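Local coordinates for protein putative modulator of DNA gyrase (Bacteroides thetaiotaomicron, PDB 1VPB) that is probably a metallopeptidase of the PmbA/TldD (U62) family and a putative modulator of DNA gyrase, at residues A22-D27 and K88-F93; K127-K132 and E170-R175; D310-A315 and I332-A337. All coordinates share one frame; numbering follows the deposited sequence. Where two conformers were deposited one is given.

Interaction 1 (A22-D27 and K88-F93); sequences AQWAMD and KELETF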
# COMPACT_ATOMS: atom_id res chain seq x y z
N ALA A 22 26.78 5.75 -12.87
CA ALA A 22 26.59 4.38 -12.34
C ALA A 22 27.89 3.62 -12.26
O ALA A 22 28.15 2.90 -11.28
CB ALA A 22 25.60 3.62 -13.15
N GLN A 23 28.77 3.80 -13.26
CA GLN A 23 30.02 3.12 -13.32
C GLN A 23 30.94 3.65 -12.20
O GLN A 23 31.67 2.88 -11.59
CB GLN A 23 30.67 3.31 -14.71
CG GLN A 23 30.00 2.48 -15.82
CD GLN A 23 30.27 3.08 -17.23
OE1 GLN A 23 31.23 3.87 -17.41
NE2 GLN A 23 29.41 2.74 -18.19
N TRP A 24 30.86 4.95 -11.95
CA TRP A 24 31.64 5.59 -10.88
C TRP A 24 31.20 5.02 -9.52
O TRP A 24 32.05 4.62 -8.72
CB TRP A 24 31.44 7.09 -10.91
CG TRP A 24 32.02 7.72 -9.67
CD1 TRP A 24 33.29 8.15 -9.49
CD2 TRP A 24 31.34 7.92 -8.42
NE1 TRP A 24 33.46 8.62 -8.20
CE2 TRP A 24 32.27 8.51 -7.53
CE3 TRP A 24 30.03 7.71 -7.98
CZ2 TRP A 24 31.93 8.84 -6.22
CZ3 TRP A 24 29.70 8.05 -6.69
CH2 TRP A 24 30.65 8.59 -5.81
N ALA A 25 29.89 4.86 -9.33
CA ALA A 25 29.36 4.33 -8.07
C ALA A 25 29.79 2.90 -7.85
O ALA A 25 30.15 2.54 -6.72
CB ALA A 25 27.84 4.46 -8.00
N MET A 26 29.76 2.07 -8.91
CA MET A 26 30.25 0.70 -8.82
C MET A 26 31.71 0.69 -8.35
O MET A 26 32.12 -0.04 -7.43
CB MET A 26 30.10 0.01 -10.18
CG MET A 26 30.74 -1.31 -10.25
SD MET A 26 29.92 -2.52 -9.20
CE MET A 26 28.64 -2.93 -10.35
N ASP A 27 32.53 1.46 -9.07
CA ASP A 27 33.96 1.51 -8.79
C ASP A 27 34.20 1.98 -7.35
O ASP A 27 35.05 1.40 -6.66
CB ASP A 27 34.65 2.40 -9.83
CG ASP A 27 36.10 2.62 -9.53
OD1 ASP A 27 36.88 1.67 -9.79
OD2 ASP A 27 36.53 3.69 -9.03
N LYS A 88 29.88 13.99 -4.01
CA LYS A 88 30.30 14.17 -2.61
C LYS A 88 29.34 13.53 -1.59
O LYS A 88 29.78 12.85 -0.63
CB LYS A 88 30.48 15.66 -2.26
N GLU A 89 28.04 13.75 -1.79
CA GLU A 89 27.08 13.12 -0.92
C GLU A 89 26.97 11.61 -1.23
O GLU A 89 26.74 10.83 -0.30
CB GLU A 89 25.71 13.78 -0.95
CG GLU A 89 25.01 13.81 -2.29
CD GLU A 89 23.88 14.83 -2.34
OE1 GLU A 89 23.49 15.35 -1.25
OE2 GLU A 89 23.37 15.08 -3.48
N LEU A 90 27.12 11.20 -2.49
CA LEU A 90 27.10 9.76 -2.80
C LEU A 90 28.25 9.04 -2.15
O LEU A 90 28.10 7.91 -1.68
CB LEU A 90 27.16 9.45 -4.33
CG LEU A 90 25.87 9.48 -5.11
CD1 LEU A 90 26.20 9.27 -6.59
CD2 LEU A 90 24.90 8.44 -4.64
N GLU A 91 29.43 9.65 -2.12
CA GLU A 91 30.59 9.01 -1.45
C GLU A 91 30.27 8.66 0.01
O GLU A 91 30.50 7.53 0.47
CB GLU A 91 31.84 9.91 -1.50
CG GLU A 91 32.46 10.02 -2.91
CD GLU A 91 33.72 10.86 -2.98
OE1 GLU A 91 34.06 11.49 -1.95
OE2 GLU A 91 34.39 10.84 -4.04
N THR A 92 29.74 9.63 0.74
CA THR A 92 29.35 9.42 2.13
C THR A 92 28.27 8.37 2.26
O THR A 92 28.37 7.52 3.15
CB THR A 92 28.84 10.74 2.70
OG1 THR A 92 29.95 11.63 2.72
CG2 THR A 92 28.41 10.59 4.18
N PHE A 93 27.24 8.46 1.41
CA PHE A 93 26.13 7.54 1.49
C PHE A 93 26.59 6.10 1.25
O PHE A 93 26.16 5.16 1.94
CB PHE A 93 25.06 7.93 0.45
CG PHE A 93 23.79 7.12 0.56
CD1 PHE A 93 22.99 7.17 1.69
CD2 PHE A 93 23.45 6.29 -0.44
CE1 PHE A 93 21.87 6.38 1.78
CE2 PHE A 93 22.31 5.54 -0.38
CZ PHE A 93 21.52 5.60 0.70

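Interaction 2 (K127-K132 and E170-R175); sequences KLYDAK and EDFAYR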
# COMPACT_ATOMS: atom_id res chain seq x y z
N LYS A 127 11.20 -3.92 -28.56
CA LYS A 127 10.33 -2.82 -29.01
C LYS A 127 9.29 -2.47 -27.95
O LYS A 127 8.08 -2.39 -28.23
CB LYS A 127 9.62 -3.21 -30.33
CG LYS A 127 10.64 -3.35 -31.45
CD LYS A 127 10.00 -3.59 -32.79
CE LYS A 127 11.08 -3.72 -33.84
NZ LYS A 127 10.46 -4.05 -35.20
N LEU A 128 9.75 -2.31 -26.71
CA LEU A 128 8.80 -2.10 -25.62
C LEU A 128 8.62 -0.63 -25.29
O LEU A 128 7.85 -0.28 -24.37
CB LEU A 128 9.28 -2.84 -24.37
CG LEU A 128 9.58 -4.33 -24.57
CD1 LEU A 128 10.28 -4.88 -23.34
CD2 LEU A 128 8.37 -5.07 -24.85
N TYR A 129 9.30 0.24 -26.04
CA TYR A 129 9.25 1.67 -25.85
C TYR A 129 8.67 2.37 -27.09
O TYR A 129 9.26 2.29 -28.17
CB TYR A 129 10.66 2.24 -25.57
CG TYR A 129 10.66 3.70 -25.17
CD1 TYR A 129 10.51 4.72 -26.10
CD2 TYR A 129 10.76 4.10 -23.82
CE1 TYR A 129 10.47 6.04 -25.72
CE2 TYR A 129 10.70 5.43 -23.45
CZ TYR A 129 10.57 6.41 -24.39
OH TYR A 129 10.51 7.77 -24.03
N ASP A 130 7.57 3.08 -26.88
CA ASP A 130 6.90 3.89 -27.94
C ASP A 130 7.66 5.19 -28.13
O ASP A 130 7.64 6.12 -27.32
CB ASP A 130 5.47 4.11 -27.49
CG ASP A 130 4.67 4.92 -28.45
OD1 ASP A 130 5.20 5.20 -29.56
OD2 ASP A 130 3.51 5.29 -28.15
N ALA A 131 8.34 5.31 -29.28
CA ALA A 131 9.14 6.49 -29.54
C ALA A 131 8.34 7.80 -29.60
O ALA A 131 8.91 8.88 -29.43
CB ALA A 131 9.83 6.29 -30.87
N LYS A 132 7.05 7.69 -29.86
CA LYS A 132 6.12 8.83 -29.82
C LYS A 132 5.89 9.43 -28.43
O LYS A 132 5.37 10.54 -28.29
CB LYS A 132 4.82 8.45 -30.45
CG LYS A 132 4.96 7.99 -31.92
CD LYS A 132 3.64 7.60 -32.62
CE LYS A 132 3.83 7.20 -34.12
NZ LYS A 132 2.90 6.08 -34.62
N GLU A 170 6.97 6.24 -18.67
CA GLU A 170 8.14 5.69 -19.30
C GLU A 170 9.09 5.26 -18.18
O GLU A 170 9.14 5.92 -17.15
CB GLU A 170 8.81 6.68 -20.24
CG GLU A 170 9.19 7.97 -19.58
CD GLU A 170 9.89 9.01 -20.45
OE1 GLU A 170 10.33 8.72 -21.56
OE2 GLU A 170 10.04 10.14 -19.95
N ASP A 171 9.84 4.21 -18.42
CA ASP A 171 10.74 3.61 -17.42
C ASP A 171 12.01 3.24 -18.12
O ASP A 171 11.99 2.66 -19.21
CB ASP A 171 10.10 2.40 -16.79
CG ASP A 171 8.95 2.76 -15.93
OD1 ASP A 171 9.21 3.13 -14.77
OD2 ASP A 171 7.79 2.64 -16.29
N PHE A 172 13.12 3.58 -17.49
CA PHE A 172 14.48 3.25 -17.94
C PHE A 172 15.27 2.65 -16.81
O PHE A 172 15.13 3.06 -15.65
CB PHE A 172 15.23 4.49 -18.37
CG PHE A 172 14.54 5.29 -19.48
CD1 PHE A 172 13.59 6.24 -19.18
CD2 PHE A 172 14.87 5.08 -20.82
CE1 PHE A 172 12.95 6.96 -20.19
CE2 PHE A 172 14.20 5.80 -21.83
CZ PHE A 172 13.25 6.71 -21.49
N ALA A 173 16.11 1.70 -17.15
CA ALA A 173 16.99 1.05 -16.14
C ALA A 173 18.29 0.71 -16.76
O ALA A 173 18.31 0.18 -17.88
CB ALA A 173 16.36 -0.18 -15.60
N TYR A 174 19.38 1.00 -16.03
CA TYR A 174 20.72 0.62 -16.40
C TYR A 174 21.30 -0.16 -15.24
O TYR A 174 21.32 0.40 -14.13
CB TYR A 174 21.55 1.84 -16.68
CG TYR A 174 22.97 1.61 -17.06
CD1 TYR A 174 23.32 1.00 -18.27
CD2 TYR A 174 24.01 2.05 -16.26
CE1 TYR A 174 24.66 0.80 -18.64
CE2 TYR A 174 25.34 1.88 -16.62
CZ TYR A 174 25.68 1.28 -17.84
OH TYR A 174 27.03 1.10 -18.20
N ARG A 175 21.83 -1.34 -15.53
CA ARG A 175 22.21 -2.29 -14.49
C ARG A 175 23.68 -2.63 -14.70
O ARG A 175 24.13 -2.79 -15.85
CB ARG A 175 21.30 -3.50 -14.61
CG ARG A 175 21.71 -4.70 -13.81
CD ARG A 175 20.57 -5.44 -13.07
NE ARG A 175 20.33 -4.84 -11.78
CZ ARG A 175 21.25 -4.69 -10.84
NH1 ARG A 175 22.46 -5.18 -11.01
NH2 ARG A 175 20.95 -4.09 -9.70

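Interaction 3 (D310-A315 and I332-A337); sequences DNEGIA and IDTYNA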
# COMPACT_ATOMS: atom_id res chain seq x y z
N ASP A 310 16.66 -10.95 -15.76
CA ASP A 310 16.03 -10.51 -14.52
C ASP A 310 16.92 -9.55 -13.78
O ASP A 310 17.98 -9.13 -14.28
CB ASP A 310 15.61 -11.71 -13.68
CG ASP A 310 16.77 -12.44 -13.00
OD1 ASP A 310 17.98 -12.07 -13.15
OD2 ASP A 310 16.49 -13.41 -12.23
N ASN A 311 16.52 -9.20 -12.55
CA ASN A 311 17.37 -8.23 -11.82
C ASN A 311 18.74 -8.69 -11.32
O ASN A 311 19.54 -7.85 -10.84
CB ASN A 311 16.49 -7.63 -10.69
CG ASN A 311 15.35 -6.76 -11.23
OD1 ASN A 311 15.20 -6.54 -12.46
ND2 ASN A 311 14.53 -6.22 -10.30
N GLU A 312 19.05 -9.97 -11.42
CA GLU A 312 20.31 -10.54 -11.09
C GLU A 312 21.18 -10.69 -12.37
O GLU A 312 22.21 -11.34 -12.29
CB GLU A 312 20.17 -12.00 -10.54
CG GLU A 312 19.38 -12.28 -9.31
CD GLU A 312 19.93 -13.53 -8.66
OE1 GLU A 312 19.62 -14.68 -9.05
OE2 GLU A 312 20.75 -13.35 -7.78
N GLY A 313 20.68 -10.21 -13.52
CA GLY A 313 21.37 -10.33 -14.82
C GLY A 313 21.19 -11.66 -15.56
O GLY A 313 21.76 -11.82 -16.65
N ILE A 314 20.45 -12.59 -14.98
CA ILE A 314 20.34 -13.94 -15.48
C ILE A 314 19.58 -13.84 -16.80
O ILE A 314 18.54 -13.22 -16.84
CB ILE A 314 19.61 -14.87 -14.53
CG1 ILE A 314 20.35 -14.98 -13.18
CG2 ILE A 314 19.47 -16.25 -15.11
CD1 ILE A 314 21.75 -15.15 -13.33
N ALA A 315 20.07 -14.50 -17.82
CA ALA A 315 19.34 -14.53 -19.10
C ALA A 315 17.99 -15.27 -18.94
O ALA A 315 17.94 -16.43 -18.47
CB ALA A 315 20.18 -15.25 -20.13
N ILE A 332 13.61 -20.18 -9.18
CA ILE A 332 14.62 -20.20 -8.10
C ILE A 332 15.76 -19.26 -8.42
O ILE A 332 16.46 -19.47 -9.39
CB ILE A 332 15.11 -21.57 -7.89
CG1 ILE A 332 13.93 -22.52 -7.63
CG2 ILE A 332 15.97 -21.60 -6.61
CD1 ILE A 332 14.35 -23.91 -7.46
N ASP A 333 15.92 -18.21 -7.62
CA ASP A 333 17.05 -17.32 -7.84
C ASP A 333 18.34 -17.89 -7.23
O ASP A 333 18.39 -18.99 -6.63
CB ASP A 333 16.76 -15.91 -7.33
CG ASP A 333 16.81 -15.81 -5.83
OD1 ASP A 333 16.80 -16.85 -5.12
OD2 ASP A 333 16.73 -14.69 -5.32
N THR A 334 19.42 -17.14 -7.38
CA THR A 334 20.75 -17.63 -7.04
C THR A 334 20.80 -17.94 -5.54
O THR A 334 21.29 -19.00 -5.12
CB THR A 334 21.81 -16.61 -7.45
OG1 THR A 334 21.84 -16.49 -8.89
CG2 THR A 334 23.22 -17.07 -7.11
N TYR A 335 20.32 -17.01 -4.75
CA TYR A 335 20.33 -17.16 -3.28
C TYR A 335 19.58 -18.38 -2.80
O TYR A 335 20.12 -19.22 -2.08
CB TYR A 335 19.75 -15.92 -2.68
CG TYR A 335 19.68 -15.91 -1.20
CD1 TYR A 335 20.86 -15.88 -0.44
CD2 TYR A 335 18.48 -15.88 -0.56
CE1 TYR A 335 20.81 -15.86 0.92
CE2 TYR A 335 18.42 -15.84 0.81
CZ TYR A 335 19.59 -15.83 1.55
OH TYR A 335 19.46 -15.76 2.93
N ASN A 336 18.30 -18.53 -3.19
CA ASN A 336 17.55 -19.68 -2.79
C ASN A 336 18.07 -21.00 -3.37
O ASN A 336 17.98 -22.06 -2.71
CB ASN A 336 16.06 -19.46 -3.06
CG ASN A 336 15.46 -18.45 -2.15
OD1 ASN A 336 15.38 -18.67 -0.93
ND2 ASN A 336 15.03 -17.34 -2.70
N ALA A 337 18.61 -20.96 -4.57
CA ALA A 337 19.26 -22.13 -5.14
C ALA A 337 20.41 -22.59 -4.21
O ALA A 337 20.51 -23.77 -3.86
CB ALA A 337 19.77 -21.88 -6.55
O HOH W 1 19.56 -14.27 -5.59

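Interaction 1 (A22-D27 and K88-F93)
Trp24 reaches out from helix 16-31 and sets the six-membered half of its indole against Leu90 and Glu91 of helix 87-101. With CG placed opposite the backbone N (chi1 169°), the ring system extends from its own helix toward the other, and its benzo carbons do all the touching. At one corner, Trp24 CZ3 lies 3.7 Å from Leu90 CD1 and about equally far from Leu90 CB, so the root and one methyl branch of the leucine pack against the same carbon, the two side chains approaching at a slant. CH2, the next carbon, touches both residues, and at CZ2 Glu91 takes over. Its CB points past the tryptophan, but with CG beside its own backbone N (chi1 -71°) that methylene meets the indole edge, in the ring plane and 3.6 Å from Trp24 CZ2. The chain then runs on extended, and Glu91 OE2 comes 3.8 Å from Trp24 CZ2 with the carboxylate turned only 17° from the indole plane. No hydrogen bond joins the two segments; the contact is made by carbon surfaces, with one charged group at its margin. Were the indole replaced by an alanine's methyl, a gap would probably open between the helices, leaving Leu90 and the CG methylene of Glu91 without their partner. The tryptophan also makes a cation-pi contact with Arg87, and its ring meets that of Tyr28. Beneath the pair runs the long antiparallel sheet: Ala22 and Met26 seat helix 16-31 on strands 36-52 and 159-177, whereas Leu90 and Phe93 rest helix 87-101 on strand 76-82, outermost within this chain.

Interaction 2 (K127-K132 and E170-R175)
The phenol of Tyr129 donates a short hydrogen bond to the carboxylate of Glu170, with Tyr129 OH 2.7 Å from Glu170 OE1. It fastens the connection between helices 87-101 and 138-150 to strand 159-177, an inner strand of the six-stranded antiparallel sheet. The hydroxyl meets the acceptor nearly in line with its C-O bond, and OE1 lies at the edge of the tyrosine ring, close to its plane; the carboxylate itself is turned 35° from that ring. Glu170 gets there with CG tucked between its backbone N and carbonyl carbon (chi1 56°), after which the chain runs out straight. Its other oxygen, OE2, is hydrogen-bonded to Ser45 of strand 36-52, so both ends of the carboxylate are engaged and its rotation is probably restricted. Phe172, two residues along the strand, supplies the apolar side of the contact. Its CB does not point at the loop, yet the ring swings toward it and brings Phe172 CZ to 3.5 Å from Tyr129 CE2. The two rings meet at a slant, their planes 42° apart and their centroids 5.5 Å from each other. Tyr129 thus offers its hydroxyl to Glu170 and its CE2 carbon to Phe172, and its side chain also touches Thr188 on the next strand, 181-198. The loop is tied down further by Asp130, whose OD2 accepts from Met217 N. The other oxygen shapes the chain locally: Asp130 OD1 closes an Asx turn by accepting from Lys132 N at 3.1 Å, the donor lying well above the carboxylate plane.

Interaction 3 (D310-A315 and I332-A337)
Glu312 OE1 is gripped twice by a single residue, accepting from Thr334 N at 3.0 Å and from Thr334 OG1 at 2.9 Å. The two donors come from opposite faces of the carboxylate plane, both on the syn side, and the N-H...O angle at the backbone bond is 156°. The threonine can bring both to one oxygen because OG1 sits beside its own backbone N (chi1 -66°). A water extends this link: it accepts from Tyr335 N and makes weak bonds to Glu312 OE2 and Asp333 OD2. The carboxylates of Glu312 and Asp333 are not in direct contact, and the water between them may ease their mutual repulsion. Behind the glutamate, Asp310 braces the turn that presents it. Asp310 OD1 takes Glu312 N at 2.9 Å and Ile314 N at 3.1 Å from opposite faces of its plane, the former closing an Asx turn within the type I beta turn from Asp310 to Gly313. Gly313, with positive phi, follows the glutamate in a conformation that suits glycine. Packing is limited to the carboxylate lying against Thr334 CB, with Glu312 OE2 3.4 Å away, and to Asp333 CB, 3.6 Å from Glu312 OE1. Around this pair, Thr334 and Ile314 both touch Ala113, while Asp310 OD2 bonds to Ser347. Asp333 is the N-cap of helix 334-340, its OD1 accepting from Asn336 N at 3.0 Å and also from Asn336 ND2. Glu312 thus adds an acceptor from a distant turn to the first-turn amide of Thr334, beside a classical side-chain N-cap.

From the N terminus, interaction 1 comes first, closing a loop that holds the sheet's first three strands and bringing helices 16-31 and 87-101 together over it. Interaction 2 follows, its loop containing helix 138-150 and the first half of strand 159-177. Interaction 3 closes a much shorter excursion, through strands 319-323 and 326-327, in the C-terminal part. The three loops run in series; none nests within or crosses another. Interactions 1 and 2 still meet in space: Gln23 NE2 lies 2.9 Å from Tyr174 OH, a probable hydrogen bond. Arg175 also approaches Asn311 of interaction 3, doubtfully, since it has two conformers. Interactions 1 and 3 stay about 10 Å apart at their nearest atoms.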